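Local coordinates for peptide synthetase, module 7 (PDB 4TX3), which probably recruits tailoring oxygenases to the carrier-bound peptide of a nonribosomal peptide synthetase through a condensation-like domain, at residues B[39-44]-B[146-151]; B[45-50]-B[378-383]; B[57-62]-B[156-161]; B[94-99]-B[126-131]. All blocks are in the same frame, centred on the assembly; numbering follows the deposited sequence.

How the contacts relate
Strand 40-49 supplies the first half of contacts 1 and 2, and the helix that follows it supplies the first half of contact 3. Contact 4 closes first: 126-131 pairs with 94-99 at the edge of the sheet. Contact 1 closes next, with 146-151 over the same sheet, and then contact 3, with 156-161 further along helix 148-166. Contact 4 lies within all three other loops. Contact 1 crosses both contact 2 and contact 3. Contact 2 closes last, with 378-383, and its long loop encloses contact 3. L380 packs on A159 between contacts 2 and 3, and R46 meets L130 between contacts 2 and 4. Together they tie one five-stranded sheet to its helices.

Contact 1 of 4, residues B[39-44]-B[146-151]; sequences RHLSVA and ADDDSM. With SO4 (sulfate ion), chain F.
L41 packs its CB and CD1 against the terminal methyl of M151, with CD1 3.3 Å from M151 CE. This joins strand 40-49 to the start of helix 148-166. Segment 146-151 includes the end of the region matching the HHxxxDG motif of condensation domains; H142 and D147 keep the first histidine and the aspartate, and R143 stands at the second histidine. The M151 chain bends at chi2 and chi3, and its CE meets L41. Its CG lies 3.7 Å from V43 CG2, the two side chains sliding past each other in opposite directions. At the other branch, L41 CD2 meets D148 OD1 at 3.2 Å, the side chains crossing at about a right angle. The D148 carboxylate pairs with R143. No hydrogen bond crosses between the segments.

R39 lies just before the strand and turns to a sulfate, probably from the crystallisation liquor. R39 N and R39 NE each give sulfate O4 a 3.0 Å bond, and H142 also binds the ion. An alanine here would probably leave sulfate O4 with only the backbone bond from this residue, and E396 without its ionic mate.

D147 caps the helix, and R290 also pairs with its OD1. That oxygen accepts from S150 N at 2.9 Å, nearly along the C-O axis, while S150 OG reaches it from the opposite face of the carboxylate plane.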
loop_
_atom_site.group_PDB
_atom_site.type_symbol
_atom_site.label_atom_id
_atom_site.label_comp_id
_atom_site.label_asym_id
_atom_site.label_seq_id
_atom_site.Cartn_x
_atom_site.Cartn_y
_atom_site.Cartn_z
ATOM N N ARG B 39 11.208 -15.561 -20.871
ATOM C CA ARG B 39 11.387 -14.511 -19.850
ATOM C C ARG B 39 10.045 -13.968 -19.391
ATOM O O ARG B 39 9.561 -12.931 -19.878
ATOM C CB ARG B 39 12.256 -13.376 -20.358
ATOM C CG ARG B 39 13.732 -13.661 -20.258
ATOM C CD ARG B 39 14.503 -12.670 -21.085
ATOM N NE ARG B 39 13.799 -12.388 -22.338
ATOM C CZ ARG B 39 14.192 -11.487 -23.241
ATOM N NH1 ARG B 39 15.303 -10.776 -23.040
ATOM N NH2 ARG B 39 13.477 -11.293 -24.350
ATOM N N HIS B 40 9.452 -14.692 -18.443
ATOM C CA HIS B 40 8.071 -14.483 -18.060
ATOM C C HIS B 40 7.925 -14.240 -16.566
ATOM O O HIS B 40 8.782 -14.588 -15.760
ATOM C CB HIS B 40 7.222 -15.695 -18.453
ATOM C CG HIS B 40 7.363 -16.106 -19.888
ATOM N ND1 HIS B 40 7.092 -17.383 -20.324
ATOM C CD2 HIS B 40 7.718 -15.401 -20.992
ATOM C CE1 HIS B 40 7.290 -17.454 -21.630
ATOM N NE2 HIS B 40 7.671 -16.269 -22.058
ATOM N N LEU B 41 6.818 -13.623 -16.210
ATOM C CA LEU B 41 6.367 -13.636 -14.841
ATOM C C LEU B 41 5.111 -14.486 -14.827
ATOM O O LEU B 41 4.201 -14.247 -15.619
ATOM C CB LEU B 41 6.106 -12.222 -14.337
ATOM C CG LEU B 41 7.395 -11.406 -14.229
ATOM C CD1 LEU B 41 7.161 -9.896 -14.244
ATOM C CD2 LEU B 41 8.153 -11.824 -12.988
ATOM N N SER B 42 5.090 -15.497 -13.962
ATOM C CA SER B 42 3.920 -16.342 -13.801
ATOM C C SER B 42 3.398 -16.347 -12.363
ATOM O O SER B 42 4.140 -16.521 -11.403
ATOM C CB SER B 42 4.230 -17.772 -14.233
ATOM O OG SER B 42 4.167 -17.908 -15.640
ATOM N N VAL B 43 2.100 -16.147 -12.229
ATOM C CA VAL B 43 1.459 -16.268 -10.946
ATOM C C VAL B 43 0.279 -17.209 -11.120
ATOM O O VAL B 43 -0.391 -17.174 -12.148
ATOM C CB VAL B 43 1.012 -14.900 -10.413
ATOM C CG1 VAL B 43 0.111 -15.054 -9.171
ATOM C CG2 VAL B 43 2.237 -14.057 -10.089
ATOM N N ALA B 44 0.060 -18.079 -10.142
ATOM C CA ALA B 44 -1.130 -18.912 -10.107
ATOM C C ALA B 44 -1.897 -18.737 -8.779
ATOM O O ALA B 44 -1.307 -18.767 -7.711
ATOM C CB ALA B 44 -0.748 -20.370 -10.327
ATOM N N ALA B 146 5.502 -6.312 -18.287
ATOM C CA ALA B 146 5.326 -6.239 -16.837
ATOM C C ALA B 146 6.613 -6.435 -16.053
ATOM O O ALA B 146 7.416 -7.313 -16.363
ATOM C CB ALA B 146 4.290 -7.269 -16.391
ATOM N N ASP B 147 6.796 -5.594 -15.040
ATOM C CA ASP B 147 7.733 -5.868 -13.955
ATOM C C ASP B 147 6.983 -6.602 -12.835
ATOM O O ASP B 147 5.781 -6.872 -12.952
ATOM C CB ASP B 147 8.384 -4.574 -13.430
ATOM C CG ASP B 147 7.365 -3.554 -12.879
ATOM O OD1 ASP B 147 6.170 -3.881 -12.705
ATOM O OD2 ASP B 147 7.775 -2.408 -12.601
ATOM N N ASP B 148 7.674 -6.901 -11.741
ATOM C CA ASP B 148 7.068 -7.684 -10.659
ATOM C C ASP B 148 5.984 -6.933 -9.881
ATOM O O ASP B 148 4.957 -7.517 -9.555
ATOM C CB ASP B 148 8.151 -8.185 -9.699
ATOM C CG ASP B 148 9.029 -9.257 -10.327
ATOM O OD1 ASP B 148 8.717 -10.458 -10.150
ATOM O OD2 ASP B 148 10.023 -8.899 -11.009
ATOM N N ASP B 149 6.202 -5.654 -9.581
ATOM C CA ASP B 149 5.137 -4.819 -9.008
ATOM C C ASP B 149 3.848 -4.901 -9.834
ATOM O O ASP B 149 2.734 -4.932 -9.278
ATOM C CB ASP B 149 5.574 -3.352 -8.909
ATOM C CG ASP B 149 6.642 -3.116 -7.841
ATOM O OD1 ASP B 149 6.844 -3.996 -6.976
ATOM O OD2 ASP B 149 7.274 -2.037 -7.868
ATOM N N SER B 150 4.002 -4.949 -11.161
ATOM C CA SER B 150 2.857 -4.925 -12.075
ATOM C C SER B 150 1.905 -6.101 -11.875
ATOM O O SER B 150 0.711 -5.993 -12.151
ATOM C CB SER B 150 3.328 -4.902 -13.531
ATOM O OG SER B 150 3.912 -3.657 -13.841
ATOM N N MET B 151 2.428 -7.219 -11.395
ATOM C CA MET B 151 1.581 -8.378 -11.185
ATOM C C MET B 151 0.627 -8.166 -10.025
ATOM O O MET B 151 -0.492 -8.667 -10.077
ATOM C CB MET B 151 2.408 -9.640 -10.967
ATOM C CG MET B 151 1.933 -10.804 -11.854
ATOM S SD MET B 151 2.412 -10.553 -13.584
ATOM C CE MET B 151 3.997 -9.843 -13.223
HETATM S S SO4 F . 11.788 -14.502 -24.959
HETATM O O1 SO4 F . 11.124 -13.406 -25.665
HETATM O O2 SO4 F . 11.108 -15.755 -25.277
HETATM O O3 SO4 F . 13.185 -14.599 -25.406
HETATM O O4 SO4 F . 11.744 -14.237 -23.515
#

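Contact 2 of 4, residues B[45-50]-B[378-383]; sequences LRLRGR and AELPAL
L383 CD2 packs on the backbone of G49, 3.5 Å from its C and nearly as near to its CA. G49 has backbone angles (phi 137°, psi -172°) at which a beta carbon would jam against the preceding carbonyl O. Such a carbon would also clash with A382 O, so glycine suits this point twice over. The apolar side-chain contact joins L47 CD2 to L380 CD1 at 3.7 Å, methyl against methyl. Y162 of helix 148-166 packs on L380 as well.

Direct polar contact is slight. The CA of L383 points its hydrogen at R48 O, 3.5 Å away, as a CA-H...O contact. No conventional hydrogen bond crosses between the segments.

Water does the bridging instead. One molecule accepts from R50 N at 3.0 Å and donates to A382 O at 2.9 Å. Another donates to both R50 O and P381 O. The two waters tie the chain beyond the strand to the turn.

Away from 45-50, the E379 carboxylate pairs with a basic side chain of another protein chain in the assembly.

A type II turn from L380 to L383 leads into strand 383-388, which runs antiparallel to strand 40-49 at the sheet edge. This is consistent with the crossover of condensation domains, in which the C-terminal lobe lends a strand to the sheet of the N-terminal lobe.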
loop_
_atom_site.group_PDB
_atom_site.type_symbol
_atom_site.label_atom_id
_atom_site.label_comp_id
_atom_site.label_asym_id
_atom_site.label_seq_id
_atom_site.Cartn_x
_atom_site.Cartn_y
_atom_site.Cartn_z
ATOM N N LEU B 45 -3.210 -18.551 -8.850
ATOM C CA LEU B 45 -4.044 -18.482 -7.652
ATOM C C LEU B 45 -4.943 -19.686 -7.514
ATOM O O LEU B 45 -5.621 -20.064 -8.474
ATOM C CB LEU B 45 -4.926 -17.245 -7.661
ATOM C CG LEU B 45 -4.193 -15.931 -7.776
ATOM C CD1 LEU B 45 -5.203 -14.825 -7.616
ATOM C CD2 LEU B 45 -3.091 -15.847 -6.730
ATOM N N ARG B 46 -4.967 -20.275 -6.321
ATOM C CA ARG B 46 -5.957 -21.299 -6.003
ATOM C C ARG B 46 -7.236 -20.605 -5.572
ATOM O O ARG B 46 -7.201 -19.634 -4.814
ATOM C CB ARG B 46 -5.458 -22.244 -4.911
ATOM C CG ARG B 46 -6.427 -23.385 -4.613
ATOM C CD ARG B 46 -5.807 -24.443 -3.728
ATOM N NE ARG B 46 -4.782 -25.204 -4.426
ATOM C CZ ARG B 46 -4.998 -26.372 -5.022
ATOM N NH1 ARG B 46 -6.209 -26.915 -4.996
ATOM N NH2 ARG B 46 -4.001 -27.002 -5.637
ATOM N N LEU B 47 -8.362 -21.089 -6.074
ATOM C CA LEU B 47 -9.648 -20.459 -5.803
ATOM C C LEU B 47 -10.641 -21.510 -5.285
ATOM O O LEU B 47 -11.005 -22.447 -6.009
ATOM C CB LEU B 47 -10.176 -19.770 -7.074
ATOM C CG LEU B 47 -9.217 -18.885 -7.904
ATOM C CD1 LEU B 47 -9.822 -18.513 -9.266
ATOM C CD2 LEU B 47 -8.806 -17.626 -7.150
ATOM N N ARG B 48 -11.065 -21.361 -4.029
ATOM C CA ARG B 48 -11.974 -22.320 -3.391
ATOM C C ARG B 48 -13.330 -21.692 -3.111
ATOM O O ARG B 48 -13.427 -20.711 -2.364
ATOM C CB ARG B 48 -11.374 -22.848 -2.091
ATOM C CG ARG B 48 -9.974 -23.414 -2.247
ATOM C CD ARG B 48 -9.311 -23.648 -0.898
ATOM N NE ARG B 48 -8.910 -22.405 -0.235
ATOM C CZ ARG B 48 -8.692 -22.286 1.076
ATOM N NH1 ARG B 48 -8.845 -23.340 1.878
ATOM N NH2 ARG B 48 -8.326 -21.109 1.587
ATOM N N GLY B 49 -14.376 -22.251 -3.707
ATOM C CA GLY B 49 -15.697 -21.667 -3.590
ATOM C C GLY B 49 -16.419 -21.670 -4.921
ATOM O O GLY B 49 -15.940 -22.254 -5.892
ATOM N N ARG B 50 -17.574 -21.023 -4.979
ATOM C CA ARG B 50 -18.314 -20.993 -6.228
ATOM C C ARG B 50 -17.815 -19.871 -7.135
ATOM O O ARG B 50 -18.054 -18.686 -6.907
ATOM C CB ARG B 50 -19.812 -20.881 -5.967
ATOM C CG ARG B 50 -20.381 -22.245 -5.647
ATOM C CD ARG B 50 -21.878 -22.244 -5.584
ATOM N NE ARG B 50 -22.491 -22.216 -6.909
ATOM C CZ ARG B 50 -22.660 -23.287 -7.681
ATOM N NH1 ARG B 50 -22.240 -24.482 -7.268
ATOM N NH2 ARG B 50 -23.251 -23.160 -8.865
ATOM N N ALA B 378 -5.053 -11.616 -3.115
ATOM C CA ALA B 378 -6.141 -10.672 -3.365
ATOM C C ALA B 378 -7.504 -11.306 -3.099
ATOM O O ALA B 378 -7.733 -12.479 -3.400
ATOM C CB ALA B 378 -6.075 -10.149 -4.785
ATOM N N GLU B 379 -8.413 -10.517 -2.541
ATOM C CA GLU B 379 -9.702 -11.022 -2.092
ATOM C C GLU B 379 -10.772 -10.988 -3.189
ATOM O O GLU B 379 -11.110 -9.922 -3.718
ATOM C CB GLU B 379 -10.172 -10.214 -0.887
ATOM C CG GLU B 379 -11.536 -10.615 -0.342
ATOM C CD GLU B 379 -12.013 -9.679 0.760
ATOM O OE1 GLU B 379 -12.440 -8.547 0.430
ATOM O OE2 GLU B 379 -11.947 -10.066 1.952
ATOM N N LEU B 380 -11.306 -12.161 -3.521
ATOM C CA LEU B 380 -12.372 -12.271 -4.511
ATOM C C LEU B 380 -13.659 -12.707 -3.838
ATOM O O LEU B 380 -13.657 -13.641 -3.047
ATOM C CB LEU B 380 -11.995 -13.266 -5.600
ATOM C CG LEU B 380 -10.808 -12.904 -6.487
ATOM C CD1 LEU B 380 -10.228 -14.176 -7.022
ATOM C CD2 LEU B 380 -11.259 -12.027 -7.636
ATOM N N PRO B 381 -14.766 -12.030 -4.157
ATOM C CA PRO B 381 -16.084 -12.310 -3.579
ATOM C C PRO B 381 -16.536 -13.776 -3.701
ATOM O O PRO B 381 -16.542 -14.341 -4.800
ATOM C CB PRO B 381 -17.021 -11.380 -4.374
ATOM C CG PRO B 381 -16.229 -10.887 -5.534
ATOM C CD PRO B 381 -14.803 -10.897 -5.096
ATOM N N ALA B 382 -16.909 -14.354 -2.555
ATOM C CA ALA B 382 -17.396 -15.731 -2.411
ATOM C C ALA B 382 -16.320 -16.768 -2.671
ATOM O O ALA B 382 -16.627 -17.870 -3.114
ATOM C CB ALA B 382 -18.603 -15.989 -3.330
ATOM N N LEU B 383 -15.066 -16.422 -2.380
ATOM C CA LEU B 383 -13.927 -17.299 -2.672
ATOM C C LEU B 383 -12.805 -17.166 -1.653
ATOM O O LEU B 383 -12.459 -16.065 -1.232
ATOM C CB LEU B 383 -13.364 -17.002 -4.074
ATOM C CG LEU B 383 -14.224 -17.366 -5.288
ATOM C CD1 LEU B 383 -13.656 -16.767 -6.550
ATOM C CD2 LEU B 383 -14.326 -18.875 -5.414
HETATM O O HOH W 1 -17.276 -15.838 -6.645
HETATM O O HOH W 2 -18.569 -19.851 -2.420
#

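Contact 3 of 4, residues B[57-62]-B[156-161]; sequences EAALRD and RDLAAA
L158 holds its CG anti to the backbone N (chi1 -170°), while L60 holds its CG anti to the carbonyl carbon (chi1 -71°). These torsions set the CG atoms; chi2 then carries L158 CD1 and L60 CD2 to each other, although the first bond of the L60 side chain leads away from the other helix. L158 CD1 comes 3.6 Å from L60 CD2, the side chains crossing at a slant. The same CD1 also lies 3.9 Å from A59 CB, and it nears the backbone N of L60. It therefore sits between the alanine and the leucine.

Next to this pair the helices meet through small residues. A59 CB and A161 CB are 3.9 Å apart, and A161 CB also touches D62 CB at 3.8 Å. With alanine on both sides at this point, the CA atoms of A59 and A161 approach to 4.9 Å, and the axes of the two short segments to 8.4 Å.

The pair is helix 53-66 against helix 148-166, in the N-terminal part of the condensation fold. The segments cross at 131°, nearer antiparallel than parallel. Beyond the leucines, L60 continues onto W123 and C125 of strand 123-129, so its end also meets the sheet. P171 closes over A161 and D62.

The charged ends turn to other partners. The carboxylate of D62 pairs with R165, one turn beyond A161 in helix 148-166. R61 reaches back one turn to E57: its NH2 makes a salt bridge with E57 OE1, through a weak hydrogen bond, and OE1 lies in the plane of the guanidinium.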
loop_
_atom_site.group_PDB
_atom_site.type_symbol
_atom_site.label_atom_id
_atom_site.label_comp_id
_atom_site.label_asym_id
_atom_site.label_seq_id
_atom_site.Cartn_x
_atom_site.Cartn_y
_atom_site.Cartn_z
ATOM N N GLU B 57 -13.910 -14.512 -16.766
ATOM C CA GLU B 57 -13.506 -14.314 -18.144
ATOM C C GLU B 57 -13.712 -12.856 -18.585
ATOM O O GLU B 57 -12.875 -12.279 -19.294
ATOM C CB GLU B 57 -14.281 -15.270 -19.061
ATOM C CG GLU B 57 -13.865 -15.209 -20.522
ATOM C CD GLU B 57 -14.768 -16.037 -21.432
ATOM O OE1 GLU B 57 -15.882 -15.567 -21.754
ATOM O OE2 GLU B 57 -14.357 -17.157 -21.828
ATOM N N ALA B 58 -14.822 -12.260 -18.168
ATOM C CA ALA B 58 -15.101 -10.873 -18.529
ATOM C C ALA B 58 -14.141 -9.948 -17.790
ATOM O O ALA B 58 -13.751 -8.903 -18.302
ATOM C CB ALA B 58 -16.551 -10.512 -18.208
ATOM N N ALA B 59 -13.760 -10.360 -16.584
ATOM C CA ALA B 59 -12.920 -9.557 -15.724
ATOM C C ALA B 59 -11.503 -9.464 -16.292
ATOM O O ALA B 59 -10.948 -8.367 -16.393
ATOM C CB ALA B 59 -12.907 -10.126 -14.328
ATOM N N LEU B 60 -10.937 -10.611 -16.666
ATOM C CA LEU B 60 -9.623 -10.676 -17.312
ATOM C C LEU B 60 -9.572 -9.746 -18.524
ATOM O O LEU B 60 -8.642 -8.962 -18.693
ATOM C CB LEU B 60 -9.316 -12.113 -17.728
ATOM C CG LEU B 60 -9.021 -13.036 -16.544
ATOM C CD1 LEU B 60 -9.157 -14.526 -16.925
ATOM C CD2 LEU B 60 -7.631 -12.733 -16.010
ATOM N N ARG B 61 -10.607 -9.833 -19.348
ATOM C CA ARG B 61 -10.821 -8.921 -20.461
ATOM C C ARG B 61 -10.850 -7.441 -20.018
ATOM O O ARG B 61 -10.303 -6.571 -20.709
ATOM C CB ARG B 61 -12.127 -9.300 -21.161
ATOM C CG ARG B 61 -12.226 -8.925 -22.603
ATOM C CD ARG B 61 -13.562 -9.404 -23.173
ATOM N NE ARG B 61 -13.638 -10.863 -23.270
ATOM C CZ ARG B 61 -14.647 -11.600 -22.808
ATOM N NH1 ARG B 61 -15.679 -11.025 -22.190
ATOM N NH2 ARG B 61 -14.618 -12.919 -22.954
ATOM N N ASP B 62 -11.482 -7.159 -18.872
ATOM C CA ASP B 62 -11.584 -5.790 -18.351
ATOM C C ASP B 62 -10.256 -5.249 -17.852
ATOM O O ASP B 62 -10.017 -4.043 -17.900
ATOM C CB ASP B 62 -12.599 -5.704 -17.214
ATOM C CG ASP B 62 -14.028 -5.889 -17.688
ATOM O OD1 ASP B 62 -14.312 -5.669 -18.890
ATOM O OD2 ASP B 62 -14.873 -6.277 -16.849
ATOM N N ARG B 156 -5.044 -6.732 -8.338
ATOM C CA ARG B 156 -5.918 -5.752 -7.695
ATOM C C ARG B 156 -6.984 -5.351 -8.695
ATOM O O ARG B 156 -8.139 -5.157 -8.330
ATOM C CB ARG B 156 -5.145 -4.525 -7.183
ATOM C CG ARG B 156 -4.696 -4.654 -5.697
ATOM C CD ARG B 156 -3.507 -3.752 -5.357
ATOM N NE ARG B 156 -3.559 -2.511 -6.132
ATOM C CZ ARG B 156 -2.501 -1.750 -6.405
ATOM N NH1 ARG B 156 -1.297 -2.106 -5.969
ATOM N NH2 ARG B 156 -2.649 -0.640 -7.115
ATOM N N ASP B 157 -6.617 -5.266 -9.968
ATOM C CA ASP B 157 -7.585 -4.830 -10.968
ATOM C C ASP B 157 -8.505 -5.974 -11.414
ATOM O O ASP B 157 -9.667 -5.742 -11.748
ATOM C CB ASP B 157 -6.866 -4.196 -12.154
ATOM C CG ASP B 157 -6.326 -2.798 -11.824
ATOM O OD1 ASP B 157 -6.775 -2.206 -10.808
ATOM O OD2 ASP B 157 -5.456 -2.286 -12.573
ATOM N N LEU B 158 -7.991 -7.202 -11.398
ATOM C CA LEU B 158 -8.812 -8.399 -11.606
ATOM C C LEU B 158 -9.953 -8.530 -10.568
ATOM O O LEU B 158 -11.124 -8.698 -10.923
ATOM C CB LEU B 158 -7.928 -9.650 -11.568
ATOM C CG LEU B 158 -8.634 -10.927 -12.008
ATOM C CD1 LEU B 158 -9.159 -10.760 -13.415
ATOM C CD2 LEU B 158 -7.716 -12.112 -11.925
ATOM N N ALA B 159 -9.588 -8.441 -9.291
ATOM C CA ALA B 159 -10.540 -8.488 -8.186
ATOM C C ALA B 159 -11.646 -7.443 -8.329
ATOM O O ALA B 159 -12.826 -7.750 -8.137
ATOM C CB ALA B 159 -9.815 -8.302 -6.865
ATOM N N ALA B 160 -11.264 -6.210 -8.644
ATOM C CA ALA B 160 -12.235 -5.128 -8.821
ATOM C C ALA B 160 -13.223 -5.432 -9.950
ATOM O O ALA B 160 -14.437 -5.234 -9.802
ATOM C CB ALA B 160 -11.523 -3.807 -9.091
ATOM N N ALA B 161 -12.702 -5.928 -11.071
ATOM C CA ALA B 161 -13.543 -6.240 -12.215
ATOM C C ALA B 161 -14.375 -7.515 -11.988
ATOM O O ALA B 161 -15.528 -7.582 -12.427
ATOM C CB ALA B 161 -12.707 -6.366 -13.460
#

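Contact 4 of 4, residues B[94-99]-B[126-131]; sequences TPVPAT and ELFALS
V96 and F128 lie side by side and point the same way. V96 CB is 3.9 Å from F128 CD1, and V96 CG1 lies near CD1 and CE1 of the same ring. Helix 103-112 packs on the ring through L103, R106 and L107. V96 CG2 turns to the E126 carboxylate, 3.6 Å from OE2, while OE1 pairs with R110. An alanine here would probably leave the F128 ring and the E126 carboxylate with a gap beside them where the two methyls stood.

The backbones are tightly joined. V96 N donates to L127 O at 2.8 Å, and V96 O accepts from A129 N at 2.8 Å. A98 N then donates to A129 O at 2.9 Å.

The other side is looser and more solvent-exposed. P95 CB touches A129 CB only at 4.2 Å. Past the strand, L130 CD2 rests against T99 C. One water donates to both A98 O and L130 O. Another, at the opposite end, links T94 O to L127 N. L130 and S131 form a classic beta bulge facing E134.

Strands 96-97 and 123-129 run parallel as the two strands of a beta-alpha-beta crossover, with helix 103-112 as the connection; strand 96-97 is the edge strand of the sheet.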
loop_
_atom_site.group_PDB
_atom_site.type_symbol
_atom_site.label_atom_id
_atom_site.label_comp_id
_atom_site.label_asym_id
_atom_site.label_seq_id
_atom_site.Cartn_x
_atom_site.Cartn_y
_atom_site.Cartn_z
ATOM N N THR B 94 -12.160 -21.346 -21.246
ATOM C CA THR B 94 -12.757 -22.654 -21.060
ATOM C C THR B 94 -11.905 -23.461 -20.076
ATOM O O THR B 94 -10.704 -23.639 -20.287
ATOM C CB THR B 94 -12.881 -23.394 -22.395
ATOM O OG1 THR B 94 -11.573 -23.646 -22.907
ATOM C CG2 THR B 94 -13.630 -22.539 -23.404
ATOM N N PRO B 95 -12.526 -23.944 -18.991
ATOM C CA PRO B 95 -11.809 -24.693 -17.953
ATOM C C PRO B 95 -11.154 -25.963 -18.488
ATOM O O PRO B 95 -11.674 -26.613 -19.400
ATOM C CB PRO B 95 -12.909 -25.046 -16.940
ATOM C CG PRO B 95 -14.025 -24.102 -17.222
ATOM C CD PRO B 95 -13.966 -23.837 -18.693
ATOM N N VAL B 96 -10.003 -26.287 -17.911
ATOM C CA VAL B 96 -9.223 -27.467 -18.253
ATOM C C VAL B 96 -9.253 -28.414 -17.065
ATOM O O VAL B 96 -8.761 -28.051 -15.995
ATOM C CB VAL B 96 -7.752 -27.088 -18.587
ATOM C CG1 VAL B 96 -6.899 -28.324 -18.779
ATOM C CG2 VAL B 96 -7.693 -26.176 -19.806
ATOM N N PRO B 97 -9.856 -29.611 -17.228
ATOM C CA PRO B 97 -9.890 -30.574 -16.110
ATOM C C PRO B 97 -8.472 -30.945 -15.669
ATOM O O PRO B 97 -7.562 -31.063 -16.508
ATOM C CB PRO B 97 -10.631 -31.787 -16.692
ATOM C CG PRO B 97 -11.446 -31.227 -17.847
ATOM C CD PRO B 97 -10.590 -30.094 -18.413
ATOM N N ALA B 98 -8.272 -31.094 -14.364
ATOM C CA ALA B 98 -6.935 -31.349 -13.844
ATOM C C ALA B 98 -7.020 -32.059 -12.517
ATOM O O ALA B 98 -8.060 -32.034 -11.865
ATOM C CB ALA B 98 -6.159 -30.056 -13.696
ATOM N N THR B 99 -5.921 -32.690 -12.120
ATOM C CA THR B 99 -5.822 -33.321 -10.808
ATOM C C THR B 99 -4.719 -32.659 -10.014
ATOM O O THR B 99 -3.867 -31.974 -10.580
ATOM C CB THR B 99 -5.517 -34.807 -10.917
ATOM O OG1 THR B 99 -4.201 -34.963 -11.468
ATOM C CG2 THR B 99 -6.534 -35.494 -11.815
ATOM N N GLU B 126 -4.955 -19.316 -18.072
ATOM C CA GLU B 126 -5.689 -20.573 -18.179
ATOM C C GLU B 126 -6.369 -20.907 -16.852
ATOM O O GLU B 126 -5.898 -20.547 -15.772
ATOM C CB GLU B 126 -4.763 -21.720 -18.620
ATOM C CG GLU B 126 -5.476 -22.796 -19.470
ATOM C CD GLU B 126 -4.526 -23.875 -20.039
ATOM O OE1 GLU B 126 -3.460 -24.138 -19.431
ATOM O OE2 GLU B 126 -4.848 -24.474 -21.096
ATOM N N LEU B 127 -7.502 -21.582 -16.935
ATOM C CA LEU B 127 -8.221 -21.947 -15.732
ATOM C C LEU B 127 -8.288 -23.464 -15.632
ATOM O O LEU B 127 -8.817 -24.135 -16.520
ATOM C CB LEU B 127 -9.618 -21.327 -15.728
ATOM C CG LEU B 127 -10.427 -21.543 -14.448
ATOM C CD1 LEU B 127 -9.749 -20.903 -13.244
ATOM C CD2 LEU B 127 -11.847 -21.006 -14.625
ATOM N N PHE B 128 -7.734 -23.990 -14.548
ATOM C CA PHE B 128 -7.732 -25.425 -14.294
ATOM C C PHE B 128 -8.857 -25.798 -13.325
ATOM O O PHE B 128 -9.019 -25.158 -12.280
ATOM C CB PHE B 128 -6.366 -25.862 -13.752
ATOM C CG PHE B 128 -5.249 -25.616 -14.716
ATOM C CD1 PHE B 128 -5.076 -26.442 -15.822
ATOM C CD2 PHE B 128 -4.394 -24.537 -14.551
ATOM C CE1 PHE B 128 -4.065 -26.210 -16.734
ATOM C CE2 PHE B 128 -3.377 -24.299 -15.457
ATOM C CZ PHE B 128 -3.214 -25.140 -16.555
ATOM N N ALA B 129 -9.647 -26.810 -13.679
ATOM C CA ALA B 129 -10.739 -27.243 -12.813
ATOM C C ALA B 129 -10.366 -28.519 -12.058
ATOM O O ALA B 129 -10.121 -29.565 -12.657
ATOM C CB ALA B 129 -12.004 -27.446 -13.613
ATOM N N LEU B 130 -10.317 -28.410 -10.735
ATOM C CA LEU B 130 -9.943 -29.518 -9.868
ATOM C C LEU B 130 -11.169 -30.238 -9.318
ATOM O O LEU B 130 -11.190 -31.464 -9.249
ATOM C CB LEU B 130 -9.085 -29.015 -8.716
ATOM C CG LEU B 130 -7.668 -28.582 -9.065
ATOM C CD1 LEU B 130 -7.148 -27.723 -7.938
ATOM C CD2 LEU B 130 -6.767 -29.798 -9.283
ATOM N N SER B 131 -12.174 -29.472 -8.906
ATOM C CA SER B 131 -13.487 -30.017 -8.564
ATOM C C SER B 131 -14.513 -28.897 -8.707
ATOM O O SER B 131 -14.171 -27.824 -9.183
ATOM C CB SER B 131 -13.499 -30.594 -7.154
ATOM O OG SER B 131 -13.414 -29.559 -6.199
HETATM O O HOH W 3 -8.568 -21.813 -19.441
HETATM O O HOH W 4 -9.173 -33.391 -9.649
#